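Long-range contacts in DUF7790 domain-containing protein (Leptospira interrogans serogroup Icterohaemorrhagiae serovar copenhageni, PDB 6ULO), which is of unknown function but probably carries a Rossmann-like domain and, in its full-length form, a membrane-spanning helix: residues G43-S48 / Q94-A99; S48-L53 / R274-C279; I104-K109 / K126-L131; L261-P266 / V309-G314. One frame throughout, in Å; residues are numbered along the deposited sequence.

How the interactions relate
The four contacts illustrate how loops and helices pack on one another and on the sheet of a probable Rossmann-like domain. Interactions 1 and 2 are consecutive: the loop running through Ser48 first packs on the start of helix 94-109, then crosses to strand 277-282, with centres about 18 Å apart. Interaction 4 lies beyond interaction 2, about 11 Å away between centres, and joins it directly through probable hydrogen bonds from His277 ND1 to Pro263 O, 2.8 Å, and from Arg52 NH1 to Pro266 O, 2.9 Å. Interaction 3 uses the far end of helix 94-109, about 17 Å from interaction 1 and 39 Å from interaction 4, centre to centre.

Interaction 1: G43-S48 / Q94-A99; sequences GDTTVS and QIVVHA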
loop_
_atom_site.group_PDB
_atom_site.type_symbol
_atom_site.label_atom_id
_atom_site.label_comp_id
_atom_site.label_asym_id
_atom_site.label_seq_id
_atom_site.Cartn_x
_atom_site.Cartn_y
_atom_site.Cartn_z
ATOM N N GLY A 43 -16.315 -7.281 0.066
ATOM C CA GLY A 43 -15.122 -7.903 0.624
ATOM C C GLY A 43 -14.025 -8.149 -0.397
ATOM O O GLY A 43 -12.839 -8.131 -0.051
ATOM N N ASP A 44 -14.403 -8.358 -1.665
ATOM C CA ASP A 44 -13.428 -8.634 -2.721
ATOM C C ASP A 44 -12.362 -7.543 -2.797
ATOM O O ASP A 44 -11.221 -7.793 -3.185
ATOM C CB ASP A 44 -14.149 -8.702 -4.086
ATOM C CG ASP A 44 -15.455 -9.515 -4.067
ATOM O OD1 ASP A 44 -15.535 -10.464 -4.882
ATOM O OD2 ASP A 44 -16.397 -9.226 -3.275
ATOM N N THR A 45 -12.728 -6.315 -2.458
ATOM C CA THR A 45 -11.849 -5.171 -2.637
ATOM C C THR A 45 -10.757 -5.091 -1.589
ATOM O O THR A 45 -9.797 -4.331 -1.772
ATOM C CB THR A 45 -12.703 -3.907 -2.598
ATOM O OG1 THR A 45 -13.840 -4.109 -3.447
ATOM C CG2 THR A 45 -11.929 -2.673 -3.048
ATOM N N THR A 46 -10.849 -5.882 -0.519
ATOM C CA THR A 46 -9.969 -5.748 0.637
ATOM C C THR A 46 -8.717 -6.609 0.540
ATOM O O THR A 46 -7.936 -6.655 1.497
ATOM C CB THR A 46 -10.704 -6.106 1.939
ATOM O OG1 THR A 46 -11.056 -7.504 1.938
ATOM C CG2 THR A 46 -11.952 -5.257 2.112
ATOM N N VAL A 47 -8.495 -7.287 -0.589
ATOM C CA VAL A 47 -7.299 -8.093 -0.774
ATOM C C VAL A 47 -6.660 -7.780 -2.108
ATOM O O VAL A 47 -7.339 -7.418 -3.075
ATOM C CB VAL A 47 -7.547 -9.613 -0.677
ATOM C CG1 VAL A 47 -7.943 -9.999 0.723
ATOM C CG2 VAL A 47 -8.565 -10.066 -1.718
ATOM N N SER A 48 -5.349 -7.956 -2.150
ATOM C CA SER A 48 -4.596 -7.943 -3.386
ATOM C C SER A 48 -4.741 -9.277 -4.126
ATOM O O SER A 48 -4.998 -10.330 -3.528
ATOM C CB SER A 48 -3.115 -7.753 -3.040
ATOM O OG SER A 48 -2.295 -7.720 -4.205
ATOM N N GLN A 94 -14.442 3.028 1.223
ATOM C CA GLN A 94 -14.541 3.002 2.678
ATOM C C GLN A 94 -14.211 1.625 3.247
ATOM O O GLN A 94 -13.572 1.533 4.310
ATOM C CB GLN A 94 -15.920 3.471 3.127
ATOM C CG GLN A 94 -15.991 3.767 4.600
ATOM C CD GLN A 94 -14.887 4.711 5.082
ATOM O OE1 GLN A 94 -13.969 4.311 5.786
ATOM N NE2 GLN A 94 -14.975 5.974 4.682
ATOM N N ILE A 95 -14.594 0.547 2.550
ATOM C CA ILE A 95 -14.334 -0.772 3.110
ATOM C C ILE A 95 -12.846 -1.018 3.249
ATOM O O ILE A 95 -12.418 -1.700 4.187
ATOM C CB ILE A 95 -15.052 -1.899 2.335
ATOM C CG1 ILE A 95 -15.151 -3.161 3.231
ATOM C CG2 ILE A 95 -14.322 -2.261 1.012
ATOM C CD1 ILE A 95 -15.917 -4.327 2.576
ATOM N N VAL A 96 -12.039 -0.494 2.319
ATOM C CA VAL A 96 -10.595 -0.693 2.397
ATOM C C VAL A 96 -10.013 0.063 3.585
ATOM O O VAL A 96 -9.225 -0.480 4.361
ATOM C CB VAL A 96 -9.943 -0.262 1.070
ATOM C CG1 VAL A 96 -8.436 -0.252 1.200
ATOM C CG2 VAL A 96 -10.371 -1.153 -0.083
ATOM N N VAL A 97 -10.441 1.319 3.774
ATOM C CA VAL A 97 -9.957 2.129 4.887
ATOM C C VAL A 97 -10.314 1.466 6.207
ATOM O O VAL A 97 -9.466 1.319 7.097
ATOM C CB VAL A 97 -10.484 3.581 4.788
ATOM C CG1 VAL A 97 -9.980 4.410 5.976
ATOM C CG2 VAL A 97 -10.062 4.234 3.454
ATOM N N HIS A 98 -11.546 0.971 6.315
ATOM C CA HIS A 98 -11.978 0.357 7.567
ATOM C C HIS A 98 -11.334 -0.999 7.796
ATOM O O HIS A 98 -10.977 -1.316 8.930
ATOM C CB HIS A 98 -13.492 0.243 7.561
ATOM C CG HIS A 98 -14.153 1.542 7.863
ATOM N ND1 HIS A 98 -15.479 1.788 7.600
ATOM C CD2 HIS A 98 -13.669 2.654 8.468
ATOM C CE1 HIS A 98 -15.786 3.004 8.024
ATOM N NE2 HIS A 98 -14.706 3.548 8.557
ATOM N N ALA A 99 -11.170 -1.821 6.740
ATOM C CA ALA A 99 -10.505 -3.105 6.931
ATOM C C ALA A 99 -9.060 -2.884 7.354
ATOM O O ALA A 99 -8.536 -3.621 8.191
ATOM C CB ALA A 99 -10.616 -3.973 5.672
#
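Thr46 and Ile95 together account for about half of the buried surface, their side chains crossing at about a right angle. The touching atom of Thr46 is its methyl, CG2, which lies 4.0 Å from Ile95 CG2 and is met by CG1 and CD1 of the same residue as well. One helical turn further on, Ala99 CB closes on the same methyl, again at 4.0 Å from Thr46 CG2. The threonine hydroxyl faces its own segment instead. With chi1 at 66°, OG1 occupies the crowded position between the backbone N and the carbonyl carbon, and from there it donates to Gly43 O at 2.7 Å, in the carbonyl plane. That carbonyl also accepts from Thr46 N, so two bonds from one residue grip the same oxygen and restrain the side-chain rotation that points CG2 at the helix. Val96 supplies the third large share: its CG2 lies 3.7 Å from Thr45 CG2 and 3.6 Å from Thr45 O. The hydroxyl of Thr45 is hydrogen-bonded to Trp40 O. At the other margin, Ile95 CD1 approaches Gly43 N at 3.9 Å.

No hydrogen bond spans the two segments, although Asp41 OD1, just upstream, bonds to Ile95 N in the first turn of the helix. Helix 139-166 covers part of Thr46 through Ala149. A short 3-10 segment is thus packed by small methyl groups against the opening turns of helix 94-109, which follows strand 86-91, in an architecture consistent with a Rossmann-like alpha/beta fold.

Interaction 2: S48-L53 / R274-C279; sequences SNEDRL and RGFHYC
Phe276 follows a cis peptide bond with Gly275, and its ring lies between Glu50 of the other segment and a carbonyl of its own segment. Glu50 CG sits over one face, 4.3 Å from the Phe276 ring centroid and 24° off the normal, a CH-pi contact; Arg274 O covers the opposite face, offset toward the rim. Asn49 reaches the far end of the ring, its OD1 coming within 3.2 Å of Phe276 CE2, while ND2 lies at the edge, in the ring plane. Amide and ring planes are turned 55° apart.

Beyond CG the Glu50 chain runs extended, and its buried carboxylate is hydrogen-bonded to the hydroxyls of Tyr222, Ser224 and Thr254. The backbone before it is held by an ST turn, in which Glu50 N donates to Ser48 OG at 3.1 Å.

Tyr278 makes the polar link. Its OH accepts from Arg52 N at 3.0 Å, with an N-H...O angle of 155°. Arg52 also packs against the ring: its carbonyl O stands over one face, offset toward the rim, and Arg52 CB touches Tyr278 CE2 at 3.8 Å, while its guanidinium forms a salt bridge with Asp54. Leu53 CD2 comes in at the edge, 3.9 Å from Tyr278 CE1.

Both aromatic rings also touch Thr254 of strand 249-255, a neighbour of strand 277-282 in the sheet. Asp51 OD1 is hydrogen-bonded to Ser271 OG and salt-bridged to Arg156 of helix 139-166, which also bonds to Glu50 O, so that the 48-53 loop is held between this helix and the sheet.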
loop_
_atom_site.group_PDB
_atom_site.type_symbol
_atom_site.label_atom_id
_atom_site.label_comp_id
_atom_site.label_asym_id
_atom_site.label_seq_id
_atom_site.Cartn_x
_atom_site.Cartn_y
_atom_site.Cartn_z
ATOM N N SER A 48 -5.349 -7.956 -2.150
ATOM C CA SER A 48 -4.596 -7.943 -3.386
ATOM C C SER A 48 -4.741 -9.277 -4.126
ATOM O O SER A 48 -4.998 -10.330 -3.528
ATOM C CB SER A 48 -3.115 -7.753 -3.040
ATOM O OG SER A 48 -2.295 -7.720 -4.205
ATOM N N ASN A 49 -4.579 -9.225 -5.448
ATOM C CA ASN A 49 -4.486 -10.421 -6.280
ATOM C C ASN A 49 -3.153 -10.475 -7.015
ATOM O O ASN A 49 -3.047 -11.160 -8.035
ATOM C CB ASN A 49 -5.672 -10.496 -7.239
ATOM C CG ASN A 49 -5.746 -9.272 -8.164
ATOM O OD1 ASN A 49 -4.942 -8.344 -8.052
ATOM N ND2 ASN A 49 -6.702 -9.273 -9.083
ATOM N N GLU A 50 -2.125 -9.795 -6.499
ATOM C CA GLU A 50 -0.780 -9.759 -7.073
ATOM C C GLU A 50 0.052 -10.830 -6.373
ATOM O O GLU A 50 0.372 -10.692 -5.188
ATOM C CB GLU A 50 -0.190 -8.355 -6.878
ATOM C CG GLU A 50 -1.064 -7.343 -7.663
ATOM C CD GLU A 50 -0.816 -5.851 -7.337
ATOM O OE1 GLU A 50 -0.006 -5.556 -6.422
ATOM O OE2 GLU A 50 -1.423 -4.963 -8.019
ATOM N N ASP A 51 0.432 -11.882 -7.101
ATOM C CA ASP A 51 1.062 -13.065 -6.513
ATOM C C ASP A 51 2.580 -13.083 -6.590
ATOM O O ASP A 51 3.195 -14.045 -6.108
ATOM C CB ASP A 51 0.554 -14.347 -7.178
ATOM C CG ASP A 51 -0.924 -14.557 -6.983
ATOM O OD1 ASP A 51 -1.450 -14.149 -5.929
ATOM O OD2 ASP A 51 -1.584 -15.092 -7.909
ATOM N N ARG A 52 3.220 -12.073 -7.183
ATOM C CA ARG A 52 4.661 -12.075 -7.330
ATOM C C ARG A 52 5.266 -10.794 -6.794
ATOM O O ARG A 52 6.247 -10.285 -7.333
ATOM C CB ARG A 52 5.099 -12.361 -8.772
ATOM C CG ARG A 52 4.739 -13.790 -9.253
ATOM C CD ARG A 52 5.352 -14.894 -8.373
ATOM N NE ARG A 52 6.747 -14.672 -8.011
ATOM C CZ ARG A 52 7.802 -14.903 -8.803
ATOM N NH1 ARG A 52 7.636 -15.337 -10.051
ATOM N NH2 ARG A 52 9.038 -14.680 -8.345
ATOM N N LEU A 53 4.754 -10.306 -5.656
ATOM C CA LEU A 53 5.336 -9.110 -5.055
ATOM C C LEU A 53 6.781 -9.332 -4.658
ATOM O O LEU A 53 7.525 -8.362 -4.522
ATOM C CB LEU A 53 4.505 -8.653 -3.857
ATOM C CG LEU A 53 3.103 -8.187 -4.238
ATOM C CD1 LEU A 53 2.206 -8.147 -2.990
ATOM C CD2 LEU A 53 3.163 -6.813 -4.923
ATOM N N ARG A 274 -5.926 -12.404 -15.100
ATOM C CA ARG A 274 -5.636 -11.218 -15.911
ATOM C C ARG A 274 -4.577 -10.396 -15.183
ATOM O O ARG A 274 -4.899 -9.626 -14.280
ATOM C CB ARG A 274 -6.897 -10.396 -16.139
ATOM N N GLY A 275 -3.322 -10.520 -15.593
ATOM C CA GLY A 275 -2.226 -9.845 -14.926
ATOM C C GLY A 275 -1.300 -10.853 -14.281
ATOM O O GLY A 275 -1.538 -12.052 -14.309
ATOM N N PHE A 276 -0.176 -10.375 -13.756
ATOM C CA PHE A 276 0.251 -8.984 -13.743
ATOM C C PHE A 276 1.718 -8.925 -14.137
ATOM O O PHE A 276 2.485 -9.889 -13.924
ATOM C CB PHE A 276 0.107 -8.383 -12.320
ATOM C CG PHE A 276 -1.296 -8.120 -11.937
ATOM C CD1 PHE A 276 -1.957 -6.988 -12.406
ATOM C CD2 PHE A 276 -1.968 -9.009 -11.120
ATOM C CE1 PHE A 276 -3.284 -6.767 -12.072
ATOM C CE2 PHE A 276 -3.274 -8.794 -10.775
ATOM C CZ PHE A 276 -3.937 -7.682 -11.259
ATOM N N HIS A 277 2.100 -7.782 -14.704
ATOM C CA HIS A 277 3.492 -7.398 -14.874
ATOM C C HIS A 277 3.784 -6.285 -13.871
ATOM O O HIS A 277 2.930 -5.421 -13.633
ATOM C CB HIS A 277 3.696 -6.913 -16.320
ATOM C CG HIS A 277 5.117 -6.612 -16.672
ATOM N ND1 HIS A 277 5.924 -7.525 -17.325
ATOM C CD2 HIS A 277 5.857 -5.488 -16.528
ATOM C CE1 HIS A 277 7.112 -6.979 -17.535
ATOM N NE2 HIS A 277 7.095 -5.738 -17.068
ATOM N N TYR A 278 4.965 -6.328 -13.251
ATOM C CA TYR A 278 5.322 -5.418 -12.164
ATOM C C TYR A 278 6.210 -4.317 -12.719
ATOM O O TYR A 278 6.951 -4.531 -13.689
ATOM C CB TYR A 278 6.040 -6.219 -11.046
ATOM C CG TYR A 278 5.082 -7.201 -10.429
ATOM C CD1 TYR A 278 4.448 -6.922 -9.218
ATOM C CD2 TYR A 278 4.755 -8.404 -11.080
ATOM C CE1 TYR A 278 3.513 -7.805 -8.694
ATOM C CE2 TYR A 278 3.816 -9.280 -10.569
ATOM C CZ TYR A 278 3.206 -8.974 -9.368
ATOM O OH TYR A 278 2.261 -9.822 -8.858
ATOM N N CYS A 279 6.197 -3.155 -12.083
ATOM C CA CYS A 279 6.982 -2.042 -12.589
ATOM C C CYS A 279 7.409 -1.141 -11.432
ATOM O O CYS A 279 6.593 -0.780 -10.567
ATOM C CB CYS A 279 6.154 -1.263 -13.606
ATOM S SG CYS A 279 6.965 0.178 -14.321
#

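Interaction 3: I104-K109 / K126-L131; sequences ILFLQK and KEALEL
Leu105 and Leu131 each hold CG anti to the backbone N, with chi1 at 173° and 172°, on a CB that already points to the other helix, and the two side chains meet tip to tip. Leu105 CD2 lies 4.1 Å from Leu131 CG. Leu131 has the larger share of the contact, since its CD2 branch continues past Leu105 to two further partners: it lies 4.0 Å from Phe106 CD1 and 3.8 Å from Lys109 CG. The phenylalanine and this leucine slide past each other in opposite directions. Only the aliphatic part of Lys109 takes part in the packing.

Phe106 reaches further across. Its CZ touches Ala128 CB at 3.6 Å, where the small side chain accepts the end of the ring close to the second helix. Trp120 stacks edge-to-face with Phe106, and Tyr146 of helix 139-166 touches both Phe106 and Ala128, on a contact that is partly buried.

The helix segments run steeply across one another, at 106°, and their axes come no closer than 11.2 Å. The gap is bridged mainly by the leucines and Phe106, with no hydrogen bond between the segments. This is apolar helix-helix packing within the run of helices that connects strands 86-91 and 191-195 in sequence, in the probable Rossmann-like domain.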
loop_
_atom_site.group_PDB
_atom_site.type_symbol
_atom_site.label_atom_id
_atom_site.label_comp_id
_atom_site.label_asym_id
_atom_site.label_seq_id
_atom_site.Cartn_x
_atom_site.Cartn_y
_atom_site.Cartn_z
ATOM N N ILE A 104 -4.852 -2.961 11.704
ATOM C CA ILE A 104 -3.938 -2.306 12.632
ATOM C C ILE A 104 -4.271 -2.661 14.078
ATOM O O ILE A 104 -3.374 -2.917 14.893
ATOM C CB ILE A 104 -3.964 -0.784 12.370
ATOM C CG1 ILE A 104 -3.360 -0.507 10.991
ATOM C CG2 ILE A 104 -3.258 -0.004 13.491
ATOM C CD1 ILE A 104 -3.714 0.854 10.418
ATOM N N LEU A 105 -5.558 -2.666 14.426
ATOM C CA LEU A 105 -5.963 -3.078 15.769
ATOM C C LEU A 105 -5.508 -4.500 16.050
ATOM O O LEU A 105 -4.963 -4.793 17.128
ATOM C CB LEU A 105 -7.476 -2.959 15.871
ATOM C CG LEU A 105 -8.134 -3.486 17.143
ATOM C CD1 LEU A 105 -7.689 -2.737 18.408
ATOM C CD2 LEU A 105 -9.683 -3.421 16.973
ATOM N N PHE A 106 -5.691 -5.404 15.068
ATOM C CA PHE A 106 -5.267 -6.794 15.285
ATOM C C PHE A 106 -3.753 -6.892 15.446
ATOM O O PHE A 106 -3.270 -7.635 16.302
ATOM C CB PHE A 106 -5.715 -7.695 14.148
ATOM C CG PHE A 106 -7.198 -7.915 14.033
ATOM C CD1 PHE A 106 -8.095 -7.490 15.006
ATOM C CD2 PHE A 106 -7.694 -8.597 12.907
ATOM C CE1 PHE A 106 -9.448 -7.737 14.862
ATOM C CE2 PHE A 106 -9.040 -8.851 12.752
ATOM C CZ PHE A 106 -9.930 -8.428 13.752
ATOM N N LEU A 107 -2.988 -6.129 14.668
ATOM C CA LEU A 107 -1.534 -6.114 14.836
ATOM C C LEU A 107 -1.149 -5.662 16.236
ATOM O O LEU A 107 -0.293 -6.274 16.881
ATOM C CB LEU A 107 -0.877 -5.174 13.813
ATOM C CG LEU A 107 -0.865 -5.696 12.372
ATOM C CD1 LEU A 107 -0.539 -4.530 11.420
ATOM C CD2 LEU A 107 0.169 -6.828 12.232
ATOM N N GLN A 108 -1.762 -4.568 16.710
ATOM C CA GLN A 108 -1.458 -4.075 18.053
ATOM C C GLN A 108 -1.653 -5.146 19.115
ATOM O O GLN A 108 -0.860 -5.238 20.051
ATOM C CB GLN A 108 -2.321 -2.855 18.377
ATOM C CG GLN A 108 -1.918 -1.630 17.537
ATOM C CD GLN A 108 -2.897 -0.505 17.642
ATOM O OE1 GLN A 108 -4.055 -0.715 18.016
ATOM N NE2 GLN A 108 -2.446 0.695 17.304
ATOM N N LYS A 109 -2.691 -5.967 18.982
ATOM C CA LYS A 109 -3.034 -6.927 20.011
ATOM C C LYS A 109 -2.388 -8.285 19.810
ATOM O O LYS A 109 -2.463 -9.117 20.704
ATOM C CB LYS A 109 -4.555 -7.084 20.070
ATOM C CG LYS A 109 -5.273 -5.801 20.475
ATOM C CD LYS A 109 -4.831 -5.306 21.823
ATOM C CE LYS A 109 -5.678 -4.111 22.214
ATOM N NZ LYS A 109 -5.354 -3.639 23.566
ATOM N N LYS A 126 -14.450 -15.280 16.888
ATOM C CA LYS A 126 -15.204 -14.853 18.066
ATOM C C LYS A 126 -14.407 -13.846 18.898
ATOM O O LYS A 126 -14.928 -12.793 19.299
ATOM C CB LYS A 126 -15.596 -16.065 18.908
ATOM C CG LYS A 126 -16.284 -15.705 20.205
ATOM C CD LYS A 126 -16.406 -16.943 21.105
ATOM C CE LYS A 126 -17.031 -16.637 22.455
ATOM N NZ LYS A 126 -18.522 -16.636 22.381
ATOM N N GLU A 127 -13.132 -14.144 19.144
ATOM C CA GLU A 127 -12.249 -13.219 19.852
ATOM C C GLU A 127 -12.067 -11.911 19.089
ATOM O O GLU A 127 -12.080 -10.823 19.682
ATOM C CB GLU A 127 -10.886 -13.875 20.018
ATOM C CG GLU A 127 -9.914 -13.001 20.771
ATOM C CD GLU A 127 -8.571 -13.662 20.993
ATOM O OE1 GLU A 127 -8.426 -14.867 20.686
ATOM O OE2 GLU A 127 -7.664 -12.963 21.480
ATOM N N ALA A 128 -11.902 -11.997 17.769
ATOM C CA ALA A 128 -11.721 -10.792 16.955
ATOM C C ALA A 128 -12.933 -9.869 17.053
ATOM O O ALA A 128 -12.794 -8.640 17.183
ATOM C CB ALA A 128 -11.449 -11.188 15.500
ATOM N N LEU A 129 -14.135 -10.436 16.952
ATOM C CA LEU A 129 -15.341 -9.621 17.023
ATOM C C LEU A 129 -15.548 -9.033 18.418
ATOM O O LEU A 129 -16.006 -7.895 18.544
ATOM C CB LEU A 129 -16.560 -10.422 16.557
ATOM C CG LEU A 129 -16.560 -10.761 15.062
ATOM C CD1 LEU A 129 -17.674 -11.748 14.785
ATOM C CD2 LEU A 129 -16.744 -9.500 14.199
ATOM N N GLU A 130 -15.157 -9.758 19.464
ATOM C CA GLU A 130 -15.199 -9.182 20.803
ATOM C C GLU A 130 -14.195 -8.040 20.967
ATOM O O GLU A 130 -14.487 -7.031 21.618
ATOM C CB GLU A 130 -14.895 -10.282 21.818
ATOM C CG GLU A 130 -15.996 -11.352 21.977
ATOM C CD GLU A 130 -15.574 -12.628 22.754
ATOM O OE1 GLU A 130 -14.387 -12.779 23.149
ATOM O OE2 GLU A 130 -16.459 -13.491 22.967
ATOM N N LEU A 131 -13.020 -8.158 20.358
ATOM C CA LEU A 131 -12.032 -7.091 20.417
ATOM C C LEU A 131 -12.548 -5.859 19.687
ATOM O O LEU A 131 -12.436 -4.730 20.190
ATOM C CB LEU A 131 -10.725 -7.564 19.792
ATOM C CG LEU A 131 -9.635 -6.518 19.601
ATOM C CD1 LEU A 131 -9.256 -5.917 20.933
ATOM C CD2 LEU A 131 -8.416 -7.162 18.937
#

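Interaction 4: L261-P266 / V309-G314; sequences LFPWSP and VDKKNG
Ser265 and Gly314 bring the two backbones together, with their CA atoms 4.3 Å apart. Residues 263-266 follow an extended, polyproline-like path, whereas 309-314 leaves a strand at Asp310, turns through three residues with helical backbone angles and ends at Gly314, whose phi and psi are both positive. The turn is braced from within. Gly314 N bonds to Asp310 O, and Asp310 OD1 accepts from Asn313 N at 2.8 Å in an Asx motif; the bond is nearly straight, and the N-H meets OD1 from above the carboxylate plane. The other oxygen, Asp310 OD2, uses its syn lone pair to receive Asn313 ND2 at 2.9 Å, the partner lying in the plane of the amide.

Across the contact, Ser265 OG donates to Asn313 O at 2.8 Å, in the plane of that carbonyl. Lacking a side chain, Gly314 lets its CA approach Pro263 O to 3.3 Å. Pro263 rests on the start of the turn, its CG 3.6 Å from Lys311 O and near the methylene CE of the same lysine. Pro266 CD lies 3.5 Å from Lys312 O. At the strand end, Val309 CG2 meets Phe262 CE1 at 3.6 Å; Phe262 also stacks edge-to-face with His277 and packs on helix 299-306.

The two prolines offer no backbone N-H, and across the contact Lys311 O and Lys312 O are met by their C-H groups. A single serine hydroxyl supplies the hydrogen bond between the segments, and the remainder depends on close van der Waals fit.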
loop_
_atom_site.group_PDB
_atom_site.type_symbol
_atom_site.label_atom_id
_atom_site.label_comp_id
_atom_site.label_asym_id
_atom_site.label_seq_id
_atom_site.Cartn_x
_atom_site.Cartn_y
_atom_site.Cartn_z
ATOM N N LEU A 261 4.434 -7.156 -24.762
ATOM C CA LEU A 261 5.560 -6.322 -24.351
ATOM C C LEU A 261 5.945 -6.552 -22.903
ATOM O O LEU A 261 7.139 -6.484 -22.551
ATOM C CB LEU A 261 5.192 -4.849 -24.464
ATOM C CG LEU A 261 4.850 -4.378 -25.869
ATOM C CD1 LEU A 261 4.493 -2.887 -25.757
ATOM C CD2 LEU A 261 6.040 -4.594 -26.827
ATOM N N PHE A 262 4.955 -6.851 -22.071
ATOM C CA PHE A 262 5.083 -6.845 -20.613
ATOM C C PHE A 262 4.493 -8.153 -20.097
ATOM O O PHE A 262 3.378 -8.189 -19.565
ATOM C CB PHE A 262 4.354 -5.628 -20.028
ATOM C CG PHE A 262 4.851 -4.325 -20.560
ATOM C CD1 PHE A 262 6.138 -3.906 -20.307
ATOM C CD2 PHE A 262 4.036 -3.523 -21.348
ATOM C CE1 PHE A 262 6.614 -2.678 -20.814
ATOM C CE2 PHE A 262 4.510 -2.310 -21.862
ATOM C CZ PHE A 262 5.800 -1.904 -21.602
ATOM N N PRO A 263 5.228 -9.256 -20.219
ATOM C CA PRO A 263 4.635 -10.559 -19.897
ATOM C C PRO A 263 4.276 -10.662 -18.417
ATOM O O PRO A 263 4.946 -10.098 -17.542
ATOM C CB PRO A 263 5.727 -11.563 -20.298
ATOM C CG PRO A 263 6.584 -10.840 -21.315
ATOM C CD PRO A 263 6.545 -9.383 -20.874
ATOM N N TRP A 264 3.182 -11.369 -18.135
ATOM C CA TRP A 264 2.776 -11.547 -16.743
ATOM C C TRP A 264 3.757 -12.470 -16.038
ATOM O O TRP A 264 4.215 -13.470 -16.595
ATOM C CB TRP A 264 1.354 -12.105 -16.671
ATOM C CG TRP A 264 0.386 -11.171 -17.321
ATOM C CD1 TRP A 264 0.593 -9.855 -17.614
ATOM C CD2 TRP A 264 -0.912 -11.494 -17.812
ATOM N NE1 TRP A 264 -0.514 -9.328 -18.216
ATOM C CE2 TRP A 264 -1.446 -10.323 -18.380
ATOM C CE3 TRP A 264 -1.666 -12.674 -17.852
ATOM C CZ2 TRP A 264 -2.714 -10.280 -18.956
ATOM C CZ3 TRP A 264 -2.925 -12.636 -18.425
ATOM C CH2 TRP A 264 -3.438 -11.447 -18.977
ATOM N N SER A 265 4.097 -12.137 -14.810
ATOM C CA SER A 265 5.113 -12.895 -14.101
ATOM C C SER A 265 4.705 -14.357 -13.968
ATOM O O SER A 265 3.522 -14.652 -13.745
ATOM C CB SER A 265 5.300 -12.314 -12.699
ATOM O OG SER A 265 5.591 -10.932 -12.799
ATOM N N PRO A 266 5.653 -15.287 -14.097
ATOM C CA PRO A 266 5.363 -16.685 -13.760
ATOM C C PRO A 266 4.756 -16.785 -12.363
ATOM O O PRO A 266 5.223 -16.152 -11.403
ATOM C CB PRO A 266 6.745 -17.362 -13.825
ATOM C CG PRO A 266 7.613 -16.458 -14.567
ATOM C CD PRO A 266 7.073 -15.062 -14.392
ATOM N N VAL A 309 12.691 -3.861 -19.747
ATOM C CA VAL A 309 11.795 -4.964 -19.399
ATOM C C VAL A 309 12.590 -6.247 -19.154
ATOM O O VAL A 309 13.417 -6.657 -19.987
ATOM C CB VAL A 309 10.720 -5.192 -20.478
ATOM C CG1 VAL A 309 9.699 -6.206 -19.999
ATOM C CG2 VAL A 309 10.052 -3.882 -20.886
ATOM N N ASP A 310 12.331 -6.890 -18.020
ATOM C CA ASP A 310 12.693 -8.285 -17.775
ATOM C C ASP A 310 11.471 -9.097 -18.194
ATOM O O ASP A 310 10.481 -9.196 -17.461
ATOM C CB ASP A 310 13.086 -8.460 -16.311
ATOM C CG ASP A 310 13.193 -9.928 -15.874
ATOM O OD1 ASP A 310 12.841 -10.853 -16.651
ATOM O OD2 ASP A 310 13.651 -10.142 -14.723
ATOM N N LYS A 311 11.542 -9.651 -19.410
ATOM C CA LYS A 311 10.428 -10.401 -19.984
ATOM C C LYS A 311 10.305 -11.801 -19.402
ATOM O O LYS A 311 9.239 -12.414 -19.517
ATOM C CB LYS A 311 10.556 -10.473 -21.515
ATOM C CG LYS A 311 10.361 -9.098 -22.160
ATOM C CD LYS A 311 10.323 -9.129 -23.673
ATOM C CE LYS A 311 9.021 -9.718 -24.137
ATOM N NZ LYS A 311 8.955 -9.695 -25.634
ATOM N N LYS A 312 11.362 -12.309 -18.770
ATOM C CA LYS A 312 11.304 -13.639 -18.162
ATOM C C LYS A 312 10.498 -13.611 -16.871
ATOM O O LYS A 312 9.578 -14.412 -16.675
ATOM C CB LYS A 312 12.719 -14.180 -17.896
ATOM C CG LYS A 312 12.741 -15.580 -17.229
ATOM C CD LYS A 312 12.066 -16.593 -18.141
ATOM C CE LYS A 312 12.094 -18.037 -17.635
ATOM N NZ LYS A 312 11.136 -18.861 -18.451
ATOM N N ASN A 313 10.819 -12.686 -15.982
ATOM C CA ASN A 313 10.137 -12.649 -14.698
ATOM C C ASN A 313 8.960 -11.688 -14.696
ATOM O O ASN A 313 8.144 -11.728 -13.755
ATOM C CB ASN A 313 11.145 -12.299 -13.600
ATOM C CG ASN A 313 12.227 -13.311 -13.515
ATOM O OD1 ASN A 313 11.966 -14.456 -13.163
ATOM N ND2 ASN A 313 13.436 -12.931 -13.899
ATOM N N GLY A 314 8.843 -10.828 -15.705
ATOM C CA GLY A 314 7.700 -9.943 -15.751
ATOM C C GLY A 314 7.807 -8.709 -14.877
ATOM O O GLY A 314 6.865 -8.388 -14.149
#